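Local coordinates for protein Tube (Drosophila melanogaster, PDB 1D2Z) that recruits the kinase Pelle to the plasma membrane through its death domain, relaying the Toll signal that sets dorsoventral polarity in the embryo, at residues Y5-T9 and Q46-A51; L22-D27 and S86-I92; S37-M43 and E59-K65; V107-L111 and V126-L131; E118-D124 and P136-V140. All coordinates share one frame; numbering follows the deposited sequence.

Contact 1 of 5, residues Y5-T9 and Q46-A51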
# COMPACT_ATOMS: atom_id res chain seq x y z
N TYR B 5 1.90 -9.59 -18.66
CA TYR B 5 0.88 -8.68 -19.18
C TYR B 5 1.47 -7.37 -19.66
O TYR B 5 2.64 -7.07 -19.41
CB TYR B 5 -0.16 -8.39 -18.09
CG TYR B 5 -0.70 -9.63 -17.39
CD1 TYR B 5 -1.59 -10.49 -18.04
CD2 TYR B 5 -0.29 -9.96 -16.10
CE1 TYR B 5 -2.06 -11.65 -17.42
CE2 TYR B 5 -0.75 -11.12 -15.47
CZ TYR B 5 -1.64 -11.95 -16.14
OH TYR B 5 -2.10 -13.10 -15.53
N SER B 6 0.66 -6.59 -20.36
CA SER B 6 1.08 -5.29 -20.85
C SER B 6 0.13 -4.25 -20.25
O SER B 6 -0.92 -4.60 -19.70
CB SER B 6 1.02 -5.24 -22.38
OG SER B 6 -0.30 -5.04 -22.84
N ARG B 7 0.49 -2.98 -20.36
CA ARG B 7 -0.33 -1.90 -19.84
C ARG B 7 -1.73 -1.90 -20.44
O ARG B 7 -2.69 -1.47 -19.80
CB ARG B 7 0.33 -0.55 -20.10
CG ARG B 7 1.39 -0.17 -19.09
CD ARG B 7 2.21 1.03 -19.56
NE ARG B 7 2.60 1.91 -18.46
CZ ARG B 7 3.30 1.53 -17.40
NH1 ARG B 7 3.70 0.27 -17.28
NH2 ARG B 7 3.61 2.41 -16.46
N ASN B 8 -1.84 -2.41 -21.67
CA ASN B 8 -3.11 -2.45 -22.38
C ASN B 8 -3.97 -3.68 -22.08
O ASN B 8 -5.11 -3.76 -22.54
CB ASN B 8 -2.86 -2.34 -23.89
CG ASN B 8 -2.14 -1.07 -24.26
OD1 ASN B 8 -0.92 -1.03 -24.33
ND2 ASN B 8 -2.90 0.00 -24.46
N THR B 9 -3.43 -4.63 -21.34
CA THR B 9 -4.17 -5.83 -20.98
C THR B 9 -5.30 -5.47 -20.02
O THR B 9 -5.07 -4.82 -19.00
CB THR B 9 -3.25 -6.85 -20.28
OG1 THR B 9 -2.17 -7.17 -21.16
CG2 THR B 9 -4.02 -8.11 -19.91
N GLN B 46 -7.69 2.86 -22.99
CA GLN B 46 -6.55 2.54 -23.84
C GLN B 46 -5.58 3.71 -23.95
O GLN B 46 -4.36 3.53 -23.85
CB GLN B 46 -7.02 2.07 -25.22
CG GLN B 46 -7.70 0.70 -25.22
CD GLN B 46 -6.76 -0.43 -24.76
OE1 GLN B 46 -5.59 -0.46 -25.14
NE2 GLN B 46 -7.28 -1.34 -23.95
N ALA B 47 -6.12 4.91 -24.10
CA ALA B 47 -5.30 6.12 -24.21
C ALA B 47 -4.63 6.46 -22.87
O ALA B 47 -3.56 7.07 -22.86
CB ALA B 47 -6.16 7.28 -24.68
N CYS B 48 -5.25 6.06 -21.77
CA CYS B 48 -4.73 6.32 -20.43
C CYS B 48 -3.80 5.23 -19.88
O CYS B 48 -3.18 5.42 -18.84
CB CYS B 48 -5.88 6.51 -19.44
SG CYS B 48 -6.83 8.04 -19.61
N SER B 49 -3.71 4.10 -20.59
CA SER B 49 -2.89 2.97 -20.16
C SER B 49 -1.38 3.15 -20.17
O SER B 49 -0.68 2.61 -19.30
CB SER B 49 -3.25 1.72 -20.97
OG SER B 49 -4.60 1.32 -20.75
N GLY B 50 -0.86 3.86 -21.18
CA GLY B 50 0.57 4.08 -21.28
C GLY B 50 1.15 4.78 -20.06
O GLY B 50 0.41 5.41 -19.30
N ALA B 51 2.46 4.66 -19.86
CA ALA B 51 3.12 5.30 -18.73
C ALA B 51 2.98 6.82 -18.81
O ALA B 51 3.29 7.43 -19.84
CB ALA B 51 4.60 4.90 -18.68
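N8 and Q46 make the one hydrogen bond that joins residues 5-9 to residues 46-51, amide to amide: N8 ND2 donates a hydrogen bond to Q46 OE1 at 2.8 Å with an N-H...O angle of 151°. The two amide planes are turned 24° apart, and the donor sits tilted from the carbonyl plane of Q46. A bend in the Q46 chain at chi2 (-62°) carries its OE1 over to the asparagine.

The second kind of contact is van der Waals packing by R7. Its aliphatic stem lies along the backbone where helix 45-49 ends, with R7 CD 3.3 Å from S49 O. Farther out the guanidinium presents an edge to the G50-A51 peptide, and R7 NH2 rests 3.5 Å from A51 CB. R7 NE and A51 N, 3.1 Å apart, are both donors and do not bond. The charge is answered elsewhere, by a salt bridge from R7 NH1 to E133. S49 CB packs against R7 O at 3.4 Å, while S49 OG turns to T106 and the V45 carbonyl.

Within residues 5-9, a type I turn from S6 to T9 shapes the loop; S6 N donates to T9 OG1 at 3.0 Å. Replacing R7 by an alanine would probably leave E133 without its cationic mate and open a gap beside S49 and A51.

The chemistry is that of a surface clasp: one amide bond and an arginine stem hold the N-terminal loop against the end of a short helix, while the arginine's charge serves a third part of the chain.

Contact 2 of 5, residues L22-D27 and S86-I92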
# COMPACT_ATOMS: atom_id res chain seq x y z
N LEU B 22 -3.14 -9.78 -5.90
CA LEU B 22 -3.26 -8.32 -5.82
C LEU B 22 -4.34 -7.97 -4.79
O LEU B 22 -4.16 -7.06 -3.98
CB LEU B 22 -3.64 -7.74 -7.19
CG LEU B 22 -4.07 -6.26 -7.22
CD1 LEU B 22 -2.91 -5.35 -6.82
CD2 LEU B 22 -4.55 -5.91 -8.61
N ALA B 23 -5.45 -8.70 -4.85
CA ALA B 23 -6.58 -8.48 -3.94
C ALA B 23 -6.18 -8.57 -2.47
O ALA B 23 -6.56 -7.70 -1.67
CB ALA B 23 -7.72 -9.46 -4.24
N LYS B 24 -5.42 -9.60 -2.11
CA LYS B 24 -4.99 -9.77 -0.72
C LYS B 24 -4.15 -8.60 -0.24
O LYS B 24 -4.20 -8.22 0.94
CB LYS B 24 -4.23 -11.09 -0.54
CG LYS B 24 -5.11 -12.33 -0.74
CD LYS B 24 -6.47 -12.18 -0.02
CE LYS B 24 -6.33 -12.09 1.50
NZ LYS B 24 -7.61 -11.62 2.12
N ILE B 25 -3.40 -8.00 -1.15
CA ILE B 25 -2.58 -6.84 -0.83
C ILE B 25 -3.51 -5.66 -0.54
O ILE B 25 -3.37 -4.98 0.49
CB ILE B 25 -1.62 -6.51 -1.99
CG1 ILE B 25 -0.66 -7.69 -2.21
CG2 ILE B 25 -0.85 -5.22 -1.70
CD1 ILE B 25 0.30 -7.51 -3.34
N LEU B 26 -4.49 -5.46 -1.41
CA LEU B 26 -5.45 -4.37 -1.25
C LEU B 26 -6.41 -4.56 -0.08
O LEU B 26 -7.02 -3.60 0.38
CB LEU B 26 -6.24 -4.16 -2.55
CG LEU B 26 -5.47 -3.56 -3.73
CD1 LEU B 26 -6.30 -3.66 -5.01
CD2 LEU B 26 -5.10 -2.11 -3.43
N ASP B 27 -6.56 -5.80 0.38
CA ASP B 27 -7.43 -6.09 1.52
C ASP B 27 -6.85 -5.50 2.80
O ASP B 27 -7.59 -5.11 3.70
CB ASP B 27 -7.65 -7.59 1.71
CG ASP B 27 -8.67 -8.16 0.74
OD1 ASP B 27 -9.59 -7.42 0.33
OD2 ASP B 27 -8.56 -9.36 0.40
N SER B 86 -12.47 -11.89 0.72
CA SER B 86 -11.76 -10.74 0.15
C SER B 86 -12.66 -9.68 -0.48
O SER B 86 -13.25 -9.90 -1.54
CB SER B 86 -10.73 -11.23 -0.88
OG SER B 86 -10.17 -10.13 -1.59
N LYS B 87 -12.73 -8.51 0.15
CA LYS B 87 -13.54 -7.41 -0.37
C LYS B 87 -12.91 -6.81 -1.63
O LYS B 87 -13.63 -6.33 -2.51
CB LYS B 87 -13.74 -6.34 0.71
CG LYS B 87 -14.56 -6.83 1.90
CD LYS B 87 -14.76 -5.74 2.95
CE LYS B 87 -15.69 -6.22 4.07
NZ LYS B 87 -15.93 -5.18 5.11
N SER B 88 -11.58 -6.83 -1.71
CA SER B 88 -10.85 -6.31 -2.88
C SER B 88 -11.19 -7.15 -4.10
O SER B 88 -11.31 -6.62 -5.21
CB SER B 88 -9.34 -6.35 -2.65
OG SER B 88 -8.94 -5.48 -1.59
N GLN B 89 -11.30 -8.46 -3.91
CA GLN B 89 -11.63 -9.38 -4.99
C GLN B 89 -13.00 -9.02 -5.55
O GLN B 89 -13.18 -8.92 -6.77
CB GLN B 89 -11.64 -10.81 -4.46
CG GLN B 89 -11.93 -11.89 -5.48
CD GLN B 89 -11.67 -13.28 -4.94
OE1 GLN B 89 -10.83 -14.01 -5.46
NE2 GLN B 89 -12.38 -13.65 -3.87
N MET B 90 -13.97 -8.78 -4.66
CA MET B 90 -15.31 -8.40 -5.09
C MET B 90 -15.28 -7.05 -5.79
O MET B 90 -15.99 -6.85 -6.78
CB MET B 90 -16.27 -8.36 -3.90
CG MET B 90 -16.60 -9.73 -3.34
SD MET B 90 -17.70 -9.66 -1.91
CE MET B 90 -18.87 -8.48 -2.47
N MET B 91 -14.45 -6.14 -5.29
CA MET B 91 -14.33 -4.81 -5.88
C MET B 91 -13.82 -4.91 -7.32
O MET B 91 -14.37 -4.29 -8.22
CB MET B 91 -13.39 -3.93 -5.04
CG MET B 91 -13.16 -2.53 -5.59
SD MET B 91 -11.86 -2.43 -6.84
CE MET B 91 -10.43 -2.53 -5.82
N ILE B 92 -12.78 -5.71 -7.52
CA ILE B 92 -12.20 -5.88 -8.84
C ILE B 92 -13.15 -6.63 -9.78
O ILE B 92 -13.27 -6.26 -10.94
CB ILE B 92 -10.80 -6.56 -8.75
CG1 ILE B 92 -9.85 -5.63 -7.98
CG2 ILE B 92 -10.24 -6.84 -10.15
CD1 ILE B 92 -8.53 -6.25 -7.61
O HOH W 1 -11.45 -8.10 2.64
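L22 opens the contact at its apolar end, its CD2 meeting I92 CD1 at 4.1 Å as the two side chains cross at a slant. One residue on, A23 is where helices 16-27 and 87-96 come nearest: its small CB fits against S86 OG and Q89 N, and A23 O lies 3.2 Å from S88 CB. The local axes pass 8.0 Å apart at 119°, a closeness that alanine and serine make possible. K24 contributes mainly through its amine, which forms a salt bridge to D27 OD2 within its own helix. L26 sets its CB 3.2 Å from S88 OG and sends CD1 toward M91 and I92.

D27 ends the walk and carries the polar load. Its OD1 takes S88 N on the syn lone pair at 2.9 Å, and S88 OG comes to the same oxygen at 2.8 Å from above the carboxylate plane. S86 OG, anti to its own backbone N (chi1 172°), meets D27 OD2 at 2.7 Å, also syn. It in turn accepts from Q89 N, making S86 the N-cap.

One aspartate thus gathers three donors from the start of helix 87-96 and K24 NZ from its own. The lysine and the helix N-terminus would both be expected to stabilise its negative charge.

Contact 3 of 5, residues S37-M43 and E59-K65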
# COMPACT_ATOMS: atom_id res chain seq x y z
N SER B 37 -12.56 4.56 -4.66
CA SER B 37 -13.04 5.93 -4.52
C SER B 37 -12.46 6.93 -5.50
O SER B 37 -13.08 7.95 -5.78
CB SER B 37 -12.79 6.42 -3.09
OG SER B 37 -13.58 5.70 -2.17
N ILE B 38 -11.26 6.66 -6.01
CA ILE B 38 -10.63 7.59 -6.94
C ILE B 38 -10.67 7.21 -8.42
O ILE B 38 -10.12 7.93 -9.25
CB ILE B 38 -9.17 7.91 -6.54
CG1 ILE B 38 -8.27 6.68 -6.72
CG2 ILE B 38 -9.13 8.39 -5.08
CD1 ILE B 38 -6.79 7.03 -6.85
N ILE B 39 -11.33 6.10 -8.75
CA ILE B 39 -11.44 5.67 -10.14
C ILE B 39 -12.22 6.73 -10.92
O ILE B 39 -13.40 6.93 -10.67
CB ILE B 39 -12.15 4.31 -10.26
CG1 ILE B 39 -11.27 3.20 -9.68
CG2 ILE B 39 -12.51 4.01 -11.71
CD1 ILE B 39 -11.99 1.89 -9.44
N PRO B 40 -11.55 7.44 -11.84
CA PRO B 40 -12.18 8.49 -12.65
C PRO B 40 -13.27 7.92 -13.54
O PRO B 40 -13.21 6.77 -13.99
CB PRO B 40 -11.01 9.03 -13.48
CG PRO B 40 -9.80 8.70 -12.64
CD PRO B 40 -10.12 7.32 -12.18
N LYS B 41 -14.28 8.74 -13.79
CA LYS B 41 -15.40 8.34 -14.62
C LYS B 41 -15.11 8.68 -16.09
O LYS B 41 -14.44 9.67 -16.39
CB LYS B 41 -16.67 9.07 -14.17
CG LYS B 41 -17.91 8.75 -14.97
CD LYS B 41 -19.05 9.67 -14.59
CE LYS B 41 -20.20 9.59 -15.58
NZ LYS B 41 -21.21 10.65 -15.34
N GLY B 42 -15.58 7.81 -16.98
CA GLY B 42 -15.41 8.04 -18.41
C GLY B 42 -14.01 8.20 -18.96
O GLY B 42 -13.76 9.10 -19.77
N MET B 43 -13.09 7.34 -18.54
CA MET B 43 -11.73 7.39 -19.04
C MET B 43 -11.61 6.67 -20.38
O MET B 43 -12.31 5.69 -20.63
CB MET B 43 -10.76 6.70 -18.08
CG MET B 43 -10.43 7.42 -16.80
SD MET B 43 -9.18 6.48 -15.91
CE MET B 43 -10.19 5.22 -15.13
N GLU B 59 -8.52 13.86 -15.74
CA GLU B 59 -9.53 12.80 -15.78
C GLU B 59 -10.69 12.96 -14.79
O GLU B 59 -11.82 12.59 -15.11
CB GLU B 59 -8.89 11.42 -15.60
CG GLU B 59 -8.02 10.96 -16.76
CD GLU B 59 -8.76 10.96 -18.10
OE1 GLU B 59 -9.95 10.61 -18.14
OE2 GLU B 59 -8.13 11.32 -19.11
N ILE B 60 -10.42 13.51 -13.61
CA ILE B 60 -11.46 13.66 -12.59
C ILE B 60 -12.47 14.78 -12.82
O ILE B 60 -13.46 14.88 -12.10
CB ILE B 60 -10.86 13.75 -11.18
CG1 ILE B 60 -9.94 14.97 -11.06
CG2 ILE B 60 -10.13 12.46 -10.84
CD1 ILE B 60 -9.27 15.10 -9.70
N LYS B 61 -12.23 15.61 -13.83
CA LYS B 61 -13.15 16.70 -14.16
C LYS B 61 -14.49 16.08 -14.57
O LYS B 61 -15.55 16.68 -14.37
CB LYS B 61 -12.59 17.56 -15.30
CG LYS B 61 -11.26 18.23 -14.97
CD LYS B 61 -10.83 19.19 -16.07
CE LYS B 61 -9.48 19.82 -15.77
NZ LYS B 61 -9.48 20.62 -14.51
N LYS B 62 -14.42 14.86 -15.09
CA LYS B 62 -15.61 14.12 -15.50
C LYS B 62 -16.24 13.39 -14.32
O LYS B 62 -17.21 12.65 -14.49
CB LYS B 62 -15.24 13.14 -16.62
CG LYS B 62 -14.87 13.83 -17.93
CD LYS B 62 -14.31 12.87 -18.96
CE LYS B 62 -12.94 12.35 -18.55
NZ LYS B 62 -12.33 11.49 -19.60
N GLY B 63 -15.71 13.63 -13.13
CA GLY B 63 -16.23 13.00 -11.92
C GLY B 63 -15.67 11.61 -11.65
O GLY B 63 -14.83 11.12 -12.40
N PHE B 64 -16.14 11.00 -10.57
CA PHE B 64 -15.69 9.66 -10.19
C PHE B 64 -16.71 8.60 -10.57
O PHE B 64 -17.92 8.84 -10.51
CB PHE B 64 -15.41 9.61 -8.68
CG PHE B 64 -14.27 10.49 -8.26
CD1 PHE B 64 -12.96 10.07 -8.44
CD2 PHE B 64 -14.51 11.75 -7.73
CE1 PHE B 64 -11.89 10.90 -8.10
CE2 PHE B 64 -13.45 12.59 -7.39
CZ PHE B 64 -12.14 12.16 -7.58
N LYS B 65 -16.23 7.42 -10.96
CA LYS B 65 -17.09 6.32 -11.36
C LYS B 65 -18.00 5.81 -10.25
O LYS B 65 -19.21 5.67 -10.44
CB LYS B 65 -16.26 5.16 -11.90
CG LYS B 65 -17.09 3.93 -12.26
CD LYS B 65 -16.62 3.28 -13.55
CE LYS B 65 -17.68 2.31 -14.05
NZ LYS B 65 -17.41 1.82 -15.43
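F64 sets the edge of its ring against the backbone where helix 31-38 ends, with I38 O near the ring plane and 3.6 Å from F64 CD1; S37 O lies 3.4 Å from F64 CD1, and F64 CE1 touches I38 CB. Beside the ring the backbones meet: K65 N donates to I39 O at 2.9 Å and K41 N donates to G63 O at 2.8 Å, giving a single beta bridge between P40 and F64.

P40 stands across E59, its CB 3.8 Å from E59 CB, and its CG reaches I60 CG2. K62 bends at chi3 (-69°), and K62 NZ donates a hydrogen bond to G42 O at 2.8 Å, from above the carbonyl plane. The same NZ forms a salt bridge with E59 OE1, which also lies 3.5 Å from M43 CG. With an alanine in place of E59, the K62 amine would lose its carboxylate and is likely to turn more freely, weakening its hold on G42.

Helix 107-116 packs on I39, P40 and M43, and F56 of helix 56-59 touches P40 and F64. The bridge locally pairs two loop segments: in this all-helical death domain it ties the exit of helix 31-38 to the connection between helices 56-59 and 68-80.

Contact 4 of 5, residues V107-L111 and V126-L131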
# COMPACT_ATOMS: atom_id res chain seq x y z
N VAL B 107 -4.37 -2.94 -16.84
CA VAL B 107 -3.26 -3.00 -15.90
C VAL B 107 -2.54 -1.65 -15.79
O VAL B 107 -2.08 -1.28 -14.70
CB VAL B 107 -2.23 -4.09 -16.32
CG1 VAL B 107 -0.99 -4.03 -15.43
CG2 VAL B 107 -2.86 -5.48 -16.24
N GLY B 108 -2.44 -0.94 -16.91
CA GLY B 108 -1.77 0.35 -16.94
C GLY B 108 -2.56 1.41 -16.18
O GLY B 108 -1.98 2.23 -15.48
N VAL B 109 -3.88 1.38 -16.34
CA VAL B 109 -4.76 2.31 -15.64
C VAL B 109 -4.74 1.99 -14.15
O VAL B 109 -4.69 2.89 -13.32
CB VAL B 109 -6.20 2.26 -16.20
CG1 VAL B 109 -7.18 2.89 -15.23
CG2 VAL B 109 -6.26 2.99 -17.54
N LEU B 110 -4.75 0.70 -13.82
CA LEU B 110 -4.71 0.27 -12.42
C LEU B 110 -3.43 0.75 -11.75
O LEU B 110 -3.48 1.35 -10.68
CB LEU B 110 -4.80 -1.25 -12.32
CG LEU B 110 -4.43 -1.87 -10.96
CD1 LEU B 110 -5.48 -1.53 -9.91
CD2 LEU B 110 -4.28 -3.38 -11.10
N LEU B 111 -2.29 0.51 -12.40
CA LEU B 111 -0.99 0.91 -11.86
C LEU B 111 -0.94 2.40 -11.53
O LEU B 111 -0.54 2.78 -10.43
CB LEU B 111 0.14 0.55 -12.82
CG LEU B 111 1.54 1.04 -12.41
CD1 LEU B 111 1.91 0.44 -11.06
CD2 LEU B 111 2.58 0.69 -13.46
N VAL B 126 2.16 -4.85 -8.98
CA VAL B 126 1.69 -4.77 -10.35
C VAL B 126 2.84 -4.45 -11.31
O VAL B 126 2.92 -5.02 -12.41
CB VAL B 126 0.56 -3.72 -10.50
CG1 VAL B 126 0.27 -3.44 -11.98
CG2 VAL B 126 -0.71 -4.21 -9.80
N ALA B 127 3.75 -3.57 -10.90
CA ALA B 127 4.88 -3.19 -11.74
C ALA B 127 5.83 -4.37 -11.98
O ALA B 127 6.17 -4.68 -13.12
CB ALA B 127 5.64 -2.02 -11.13
N LEU B 128 6.24 -5.02 -10.90
CA LEU B 128 7.16 -6.14 -10.98
C LEU B 128 6.55 -7.42 -11.55
O LEU B 128 6.91 -7.86 -12.64
CB LEU B 128 7.76 -6.42 -9.60
CG LEU B 128 8.65 -5.33 -9.02
CD1 LEU B 128 8.95 -5.61 -7.56
CD2 LEU B 128 9.94 -5.24 -9.83
N ASP B 129 5.58 -7.98 -10.82
CA ASP B 129 4.93 -9.22 -11.21
C ASP B 129 4.14 -9.21 -12.52
O ASP B 129 4.26 -10.13 -13.32
CB ASP B 129 4.04 -9.71 -10.06
CG ASP B 129 3.63 -11.17 -10.22
OD1 ASP B 129 2.61 -11.44 -10.88
OD2 ASP B 129 4.33 -12.04 -9.66
N PHE B 130 3.33 -8.18 -12.74
CA PHE B 130 2.52 -8.09 -13.96
C PHE B 130 3.24 -7.53 -15.19
O PHE B 130 3.11 -8.07 -16.29
CB PHE B 130 1.27 -7.23 -13.73
CG PHE B 130 0.23 -7.86 -12.84
CD1 PHE B 130 0.53 -8.95 -12.03
CD2 PHE B 130 -1.05 -7.33 -12.79
CE1 PHE B 130 -0.43 -9.50 -11.18
CE2 PHE B 130 -2.03 -7.87 -11.95
CZ PHE B 130 -1.72 -8.95 -11.15
N LEU B 131 3.98 -6.44 -15.00
CA LEU B 131 4.66 -5.77 -16.10
C LEU B 131 6.16 -5.99 -16.24
O LEU B 131 6.75 -5.58 -17.24
CB LEU B 131 4.39 -4.26 -16.02
CG LEU B 131 2.93 -3.81 -16.09
CD1 LEU B 131 2.81 -2.36 -15.64
CD2 LEU B 131 2.40 -3.98 -17.50
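V107 and V126 both set CG1 anti to the backbone N (chi1 173° and 169°), which points these methyls into the gap between the helices, where they meet at 3.7 Å. The two valines slide past each other in opposite directions. V107 CG1 is the hub: besides V126 it touches L131 CD2 at 4.0 Å, the two side chains reaching tip to tip, and it lies near the plane of the F130 ring, at its edge, 4.2 Å from F130 CD2.

V126 is shared among three residues of helix 107-116. Its CG1 also lies against L111 CB at 4.1 Å, while the other branch, V126 CG2, takes L110 CD2 at 3.9 Å. L111 forks as well. L111 CD2 packs on L131 CD1 at 3.8 Å, and L111 CD1 stretches to the A127 side of helix 120-130.

That helix closes with a wide pi-type turn over 126-130, in which L131 N bonds to V126 O; the side chains of F130 and L131 both leave the backbone toward the partner helix. F130 is flanked by other rings, meeting Y5 edge-to-face and also F125.

The short segments run at 151° with their axes 11.0 Å apart, a spacing filled by branched aliphatic side chains. This buried, nearly antiparallel pairing of the last two helices belongs to the hydrophobic core of the death-domain six-helix bundle.

Contact 5 of 5, residues E118-D124 and P136-V140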
# COMPACT_ATOMS: atom_id res chain seq x y z
N GLU B 118 -1.26 6.28 -3.48
CA GLU B 118 -0.10 5.88 -2.67
C GLU B 118 -0.16 4.45 -2.14
O GLU B 118 0.37 4.15 -1.07
CB GLU B 118 0.15 6.87 -1.53
CG GLU B 118 0.40 8.30 -2.01
CD GLU B 118 1.00 9.21 -0.95
OE1 GLU B 118 0.68 9.08 0.25
OE2 GLU B 118 1.80 10.09 -1.33
N LEU B 119 -0.82 3.58 -2.90
CA LEU B 119 -0.94 2.16 -2.56
C LEU B 119 0.28 1.49 -3.18
O LEU B 119 0.18 0.72 -4.14
CB LEU B 119 -2.25 1.60 -3.14
CG LEU B 119 -3.52 2.40 -2.75
CD1 LEU B 119 -4.76 1.78 -3.38
CD2 LEU B 119 -3.67 2.44 -1.22
N PHE B 120 1.45 1.82 -2.63
CA PHE B 120 2.72 1.32 -3.14
C PHE B 120 2.98 -0.17 -3.08
O PHE B 120 3.68 -0.70 -3.94
CB PHE B 120 3.88 2.14 -2.58
CG PHE B 120 3.94 3.54 -3.13
CD1 PHE B 120 4.29 3.75 -4.46
CD2 PHE B 120 3.60 4.63 -2.35
CE1 PHE B 120 4.29 5.04 -5.01
CE2 PHE B 120 3.59 5.92 -2.88
CZ PHE B 120 3.93 6.12 -4.21
N SER B 121 2.43 -0.86 -2.09
CA SER B 121 2.61 -2.30 -1.99
C SER B 121 1.93 -2.96 -3.19
O SER B 121 2.49 -3.87 -3.82
CB SER B 121 2.00 -2.84 -0.70
OG SER B 121 3.00 -3.21 0.21
N ALA B 122 0.74 -2.48 -3.52
CA ALA B 122 -0.02 -3.00 -4.65
C ALA B 122 0.64 -2.55 -5.95
O ALA B 122 0.79 -3.35 -6.88
CB ALA B 122 -1.47 -2.52 -4.59
N ALA B 123 1.03 -1.28 -6.01
CA ALA B 123 1.66 -0.72 -7.19
C ALA B 123 2.98 -1.44 -7.54
O ALA B 123 3.23 -1.73 -8.70
CB ALA B 123 1.90 0.78 -7.02
N ASP B 124 3.81 -1.70 -6.53
CA ASP B 124 5.09 -2.39 -6.73
C ASP B 124 4.85 -3.80 -7.25
O ASP B 124 5.60 -4.31 -8.09
CB ASP B 124 5.90 -2.47 -5.42
CG ASP B 124 6.39 -1.10 -4.94
OD1 ASP B 124 6.27 -0.11 -5.69
OD2 ASP B 124 6.88 -1.02 -3.79
N PRO B 136 7.50 1.92 -9.19
CA PRO B 136 7.29 3.36 -9.39
C PRO B 136 8.03 4.22 -8.37
O PRO B 136 8.32 3.77 -7.26
CB PRO B 136 5.77 3.51 -9.27
CG PRO B 136 5.39 2.39 -8.34
CD PRO B 136 6.22 1.25 -8.88
N ALA B 137 8.34 5.45 -8.77
CA ALA B 137 9.04 6.40 -7.90
C ALA B 137 8.16 6.84 -6.73
O ALA B 137 6.93 6.89 -6.84
CB ALA B 137 9.49 7.62 -8.72
N ARG B 138 8.80 7.14 -5.61
CA ARG B 138 8.11 7.58 -4.40
C ARG B 138 8.13 9.10 -4.29
O ARG B 138 8.99 9.77 -4.87
CB ARG B 138 8.80 7.00 -3.16
CG ARG B 138 8.88 5.48 -3.14
CD ARG B 138 7.49 4.89 -3.22
NE ARG B 138 7.51 3.44 -3.08
CZ ARG B 138 7.36 2.80 -1.93
NH1 ARG B 138 7.18 3.48 -0.80
NH2 ARG B 138 7.38 1.47 -1.91
N PRO B 139 7.16 9.68 -3.56
CA PRO B 139 7.11 11.13 -3.38
C PRO B 139 8.26 11.51 -2.44
O PRO B 139 8.87 10.63 -1.83
CB PRO B 139 5.76 11.35 -2.69
CG PRO B 139 4.95 10.16 -3.10
CD PRO B 139 5.95 9.04 -3.01
N VAL B 140 8.56 12.81 -2.34
CA VAL B 140 9.64 13.26 -1.46
C VAL B 140 9.16 13.40 -0.03
O VAL B 140 9.93 13.21 0.91
CB VAL B 140 10.26 14.62 -1.92
CG1 VAL B 140 11.00 14.44 -3.24
CG2 VAL B 140 9.20 15.70 -2.04
O HOH W 2 7.99 2.02 -5.30
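The start of helix 120-130 and the tail that follows it form part of the surface on which Tube meets the Pelle death domain, and an arginine-phenylalanine stack holds the tail to the helix. The R138 guanidinium lies flat on F120, planes at 9° and centres 4.3 Å apart. R138 CD sits over the ring centre, 3.6 Å from the F120 centroid, in a CH-pi contact. A bend at chi2 (-58°) folds the arginine chain back to pass alongside the phenylalanine in the opposite direction.

At the guanidinium edge, R138 NH2 makes a salt bridge to D124 OD2 at 3.2 Å, on the syn lone pair. A water in the guanidinium plane accepts from R138 NE at 2.7 Å and donates to D124 OD1 and P136 O. Prolines frame the ring, P136 CG at its edge and P139 CD 3.7 Å from F120 CZ; E118 OE2 meets P139 CG at 3.6 Å.

D124 OD2 also accepts from N74 of the Pelle chain, and R138 NH1 donates to the carbonyl of Y73 of that chain. Stacked, salt-bridged and bound to a water, R138 is set in place by its own domain while it bonds to the partner, in a heterotypic death-domain interface.

Contacts 2 and 4 are buried, contact 1 lies at the surface, and contacts 3 and 5 are partly buried. The two interior ones differ: contact 4 is wholly aliphatic and aromatic across its gap, whereas contact 2 sets a single carboxylate ringed by donors beside its apolar side, and L22 packs on both L110 and V126 to join them. Contacts 4 and 5 share helix 120-130, one using its end and the other its start. Contact 1 reaches contact 4 by backbone bonds from V107 and G108 to the N-terminal loop. Contact 3 relies on backbone pairing between loops, and touches contact 4 through M43 and V109. Contact 5 alone meets the Pelle chain.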